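PDB 3DC7: putative uncharacterized protein lp_3323 from Lactobacillus plantarum, which is of unknown function but belongs to the GDSL-like lipase/acylhydrolase family of the SGNH clan and may hydrolyse ester bonds. Local coordinates for residues A[114-119]-A[132-137]; A[44-49]-A[215-220]. One frame throughout, in Å; residues are numbered along the deposited sequence.

Interactions 1 and 2 lie on the two faces of the parallel sheet, with about 19 Å between their centres, and strand 132-136 joins them. Its F134 meets helix 112-126 in interaction 1, whereas L133 and I135, turned to the other face, touch helix 206-223 of interaction 2; the nearest of these atoms, L133 CD2 and L216 CD1, are 3.5 Å apart. Along the chain the order is 44-49, 114-119, 132-137, 215-220, so interaction 2 brings an early and a late helix together around the local pairing of interaction 1. The result is the three-layered alpha/beta/alpha sandwich expected of the SGNH clan.

Interaction 1 (A[114-119]-A[132-137]); sequences GALMML and KLFISA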
# COMPACT_ATOMS: atom_id res chain seq x y z
N GLY A 114 17.56 2.24 15.03
CA GLY A 114 17.90 3.42 15.81
C GLY A 114 18.21 4.61 14.94
O GLY A 114 17.81 5.73 15.24
N ALA A 115 18.92 4.38 13.84
CA ALA A 115 19.30 5.49 12.96
C ALA A 115 18.10 6.08 12.19
O ALA A 115 18.01 7.30 12.06
CB ALA A 115 20.41 5.09 12.04
N LEU A 116 17.19 5.23 11.71
CA LEU A 116 15.89 5.69 11.18
C LEU A 116 15.12 6.58 12.17
O LEU A 116 14.63 7.64 11.79
CB LEU A 116 15.01 4.52 10.74
CG LEU A 116 15.46 3.77 9.48
CD1 LEU A 116 14.75 2.42 9.35
CD2 LEU A 116 15.23 4.63 8.24
N MSE A 117 15.04 6.16 13.43
CA MSE A 117 14.32 6.94 14.45
C MSE A 117 14.87 8.37 14.60
O MSE A 117 14.11 9.34 14.64
CB MSE A 117 14.34 6.24 15.81
CG MSE A 117 13.69 7.08 16.89
SE MSE A 117 13.59 6.19 18.61
CE MSE A 117 12.31 4.74 18.19
N MSE A 118 16.19 8.48 14.68
CA MSE A 118 16.78 9.79 14.81
C MSE A 118 16.65 10.61 13.54
O MSE A 118 16.38 11.81 13.61
CB MSE A 118 18.22 9.68 15.26
CG MSE A 118 18.32 9.33 16.72
SE MSE A 118 20.11 8.76 17.07
CE MSE A 118 20.87 10.54 17.41
N LEU A 119 16.83 9.97 12.38
CA LEU A 119 16.62 10.65 11.11
C LEU A 119 15.20 11.21 11.03
O LEU A 119 15.02 12.40 10.83
CB LEU A 119 16.87 9.71 9.93
CG LEU A 119 17.39 10.22 8.57
CD1 LEU A 119 16.89 9.32 7.45
CD2 LEU A 119 17.05 11.65 8.24
N LYS A 132 7.58 15.20 2.75
CA LYS A 132 8.74 14.31 2.72
C LYS A 132 8.34 12.93 2.26
O LYS A 132 7.24 12.47 2.54
CB LYS A 132 9.35 14.14 4.12
CG LYS A 132 9.52 15.40 4.88
CD LYS A 132 9.72 15.11 6.35
CE LYS A 132 9.73 16.41 7.10
NZ LYS A 132 8.33 16.88 7.30
N LEU A 133 9.26 12.26 1.57
CA LEU A 133 9.09 10.84 1.36
C LEU A 133 10.39 10.05 1.53
O LEU A 133 11.50 10.59 1.33
CB LEU A 133 8.38 10.52 0.04
CG LEU A 133 8.89 10.80 -1.37
CD1 LEU A 133 10.38 10.76 -1.46
CD2 LEU A 133 8.33 9.76 -2.31
N PHE A 134 10.25 8.78 1.89
CA PHE A 134 11.35 7.84 2.00
C PHE A 134 11.32 6.88 0.83
O PHE A 134 10.28 6.28 0.55
CB PHE A 134 11.25 7.06 3.31
CG PHE A 134 12.12 7.61 4.41
CD1 PHE A 134 13.13 6.84 4.95
CD2 PHE A 134 11.93 8.91 4.87
CE1 PHE A 134 13.94 7.34 5.96
CE2 PHE A 134 12.74 9.42 5.88
CZ PHE A 134 13.75 8.64 6.42
N ILE A 135 12.45 6.76 0.14
CA ILE A 135 12.57 5.86 -1.00
C ILE A 135 13.53 4.73 -0.64
O ILE A 135 14.67 5.00 -0.25
CB ILE A 135 13.06 6.60 -2.27
CG1 ILE A 135 12.16 7.81 -2.58
CG2 ILE A 135 13.08 5.65 -3.44
CD1 ILE A 135 12.81 8.83 -3.47
N SER A 136 13.08 3.48 -0.74
CA SER A 136 14.00 2.35 -0.54
C SER A 136 14.29 1.63 -1.86
O SER A 136 13.44 1.57 -2.75
CB SER A 136 13.45 1.38 0.50
OG SER A 136 12.21 0.83 0.07
N ALA A 137 15.49 1.07 -1.97
CA ALA A 137 16.07 0.61 -3.23
C ALA A 137 15.50 -0.68 -3.80
O ALA A 137 14.94 -1.51 -3.09
CB ALA A 137 17.57 0.48 -3.10
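The phenyl ring of F134 meets one delta methyl each of L116 and L119, two leucines three residues apart on one side of the helix segment 114-119. The closer approach is by L119, whose CD1 lies 3.4 Å from F134 CZ and 3.9 Å from F134 CE1; the two side chains approach from opposite directions, with the methyl set obliquely to the ring. L116 is the slacker partner, its CD2 standing 3.8 Å from F134 CE1. L116 leaves the helix at an angle to the strand, but with CG beside the backbone N (chi1 -71°) its end comes nearer the ring. F134 was modelled in two conformations, and the closeness to L119 is certain only for the one described here.

No hydrogen bond links the two segments: the contact is apolar and buried, and the backbones stay well apart, with L116 CA and F134 CA 10.5 Å from each other. The opposite side of the helix is partly open to solvent. There the selenomethionines M117 and M118 turn away from the strand, M117 resting on C107, M169 and Y173, and M118 on M109.

Polar anchors lie along the strand on either side of the ring. K132 NZ gives hydrogen bonds to W127 O, V130 O and Q124 OE1, fastening the start of the strand to the end of helix 112-126 and the connection that follows it, and S136 OG is tied to E163 and H177. Around the apolar centre, V88 of strand 85-89 touches both F134 and L119, L120 and L123 extend the helix surface, and T170 of helix 159-173 meets F134. In chain order helix 112-126 lies between the parallel neighbours 85-89 and 132-136, forming part of their beta-alpha-beta crossover, with helix 159-173 packed alongside.

Interaction 2 (A[44-49]-A[215-220]); sequences DILAAD and KLQSFL
With CG beside the backbone N (chi1 -63°), L46 sends both delta methyls toward helix 206-223, while L216 and Q217 carry CG opposite their own backbone N and lean toward helix 42-50. A bend at chi2 (69°) then points the amide oxygen of Q217 at L46 CD2, with NE2 on the far side. The methyls divide their partners: L46 CD1 presses against L216 CD2 at 3.3 Å, tighter than ordinary van der Waals contact, and L46 CD2 rests 3.5 Å from Q217 OE1, which is close packing without a hydrogen bond.

L46 thus reaches across to two residues of the other helix; the nearest alpha carbons of the pair, L46 CA and Q217 CA, are 7.9 Å apart. A turn further along, the contact becomes polar. One water donates both to D49 OD2 (2.8 Å) and to Q217 OE1 (3.1 Å), bridging D49 and Q217, which do not touch directly. Q217 OE1 also accepts from W50 NE1, and its NE2 bonds to V19 O and D221 OD1, so both ends of the amide are gripped and its rotation is probably fixed.

The apolar end runs inward. L216 continues to I135 and L178 of the sheet and to Y42, whereas Q217 packs outward on L225 of a neighbouring subunit. Buried leucines next to a water bridge join the first helix, 42-50, to the C-terminal helix 206-223 within one helical layer of the alpha/beta/alpha sandwich characteristic of SGNH hydrolases.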
# COMPACT_ATOMS: atom_id res chain seq x y z
N ASP A 44 17.68 14.53 -11.57
CA ASP A 44 18.05 15.42 -12.67
C ASP A 44 16.89 15.49 -13.67
O ASP A 44 16.56 16.57 -14.17
CB ASP A 44 19.31 14.92 -13.37
CG ASP A 44 20.56 15.12 -12.52
OD1 ASP A 44 20.64 16.14 -11.80
OD2 ASP A 44 21.47 14.26 -12.56
N ILE A 45 16.27 14.34 -13.92
CA ILE A 45 15.03 14.26 -14.70
C ILE A 45 13.92 15.09 -14.06
O ILE A 45 13.33 15.95 -14.71
CB ILE A 45 14.58 12.79 -14.93
CG1 ILE A 45 15.64 12.05 -15.75
CG2 ILE A 45 13.21 12.73 -15.65
CD1 ILE A 45 15.66 10.56 -15.55
N LEU A 46 13.65 14.86 -12.77
CA LEU A 46 12.58 15.58 -12.09
C LEU A 46 12.85 17.06 -11.93
O LEU A 46 11.94 17.87 -12.08
CB LEU A 46 12.25 14.94 -10.73
CG LEU A 46 11.73 13.51 -10.80
CD1 LEU A 46 11.89 12.87 -9.47
CD2 LEU A 46 10.30 13.46 -11.27
N ALA A 47 14.08 17.42 -11.60
CA ALA A 47 14.41 18.83 -11.42
C ALA A 47 14.15 19.63 -12.70
O ALA A 47 13.65 20.76 -12.63
CB ALA A 47 15.85 19.02 -10.96
N ALA A 48 14.47 19.03 -13.85
CA ALA A 48 14.21 19.63 -15.16
C ALA A 48 12.71 19.76 -15.46
O ALA A 48 12.25 20.83 -15.87
CB ALA A 48 14.91 18.84 -16.26
N ASP A 49 11.96 18.68 -15.24
CA ASP A 49 10.51 18.67 -15.44
C ASP A 49 9.78 19.66 -14.53
O ASP A 49 8.74 20.20 -14.90
CB ASP A 49 9.93 17.27 -15.18
CG ASP A 49 10.43 16.24 -16.17
OD1 ASP A 49 11.10 16.62 -17.17
OD2 ASP A 49 10.14 15.04 -15.95
N LYS A 215 8.44 6.38 -11.57
CA LYS A 215 7.83 5.79 -10.37
C LYS A 215 7.64 6.83 -9.29
O LYS A 215 6.62 6.83 -8.61
CB LYS A 215 8.66 4.60 -9.86
CG LYS A 215 8.57 3.35 -10.75
CD LYS A 215 7.14 2.79 -10.80
CE LYS A 215 6.97 1.74 -11.92
NZ LYS A 215 6.39 2.32 -13.17
N LEU A 216 8.61 7.73 -9.15
CA LEU A 216 8.54 8.78 -8.14
C LEU A 216 7.46 9.81 -8.47
O LEU A 216 6.70 10.19 -7.59
CB LEU A 216 9.91 9.45 -7.94
CG LEU A 216 10.07 10.62 -6.97
CD1 LEU A 216 9.46 10.36 -5.60
CD2 LEU A 216 11.57 10.90 -6.82
N GLN A 217 7.38 10.25 -9.72
CA GLN A 217 6.34 11.22 -10.09
C GLN A 217 4.93 10.65 -9.84
O GLN A 217 4.09 11.33 -9.25
CB GLN A 217 6.50 11.70 -11.54
CG GLN A 217 5.58 12.87 -11.92
CD GLN A 217 5.93 14.18 -11.21
OE1 GLN A 217 7.06 14.66 -11.30
NE2 GLN A 217 4.97 14.77 -10.53
N SER A 218 4.71 9.39 -10.24
CA SER A 218 3.43 8.71 -10.03
C SER A 218 3.08 8.72 -8.56
O SER A 218 1.95 9.03 -8.20
CB SER A 218 3.47 7.26 -10.49
OG SER A 218 3.57 7.18 -11.89
N PHE A 219 4.06 8.38 -7.73
CA PHE A 219 3.86 8.29 -6.29
C PHE A 219 3.49 9.65 -5.71
O PHE A 219 2.58 9.76 -4.89
CB PHE A 219 5.12 7.72 -5.61
CG PHE A 219 4.91 7.39 -4.16
CD1 PHE A 219 4.38 6.16 -3.78
CD2 PHE A 219 5.21 8.31 -3.17
CE1 PHE A 219 4.17 5.86 -2.45
CE2 PHE A 219 4.99 8.02 -1.83
CZ PHE A 219 4.47 6.79 -1.47
N LEU A 220 4.18 10.69 -6.15
CA LEU A 220 3.92 12.05 -5.68
C LEU A 220 2.52 12.51 -6.06
O LEU A 220 1.82 13.10 -5.23
CB LEU A 220 4.97 13.03 -6.20
CG LEU A 220 6.40 12.84 -5.68
CD1 LEU A 220 7.34 13.73 -6.47
CD2 LEU A 220 6.50 13.18 -4.19
O HOH W 1 8.39 13.88 -14.04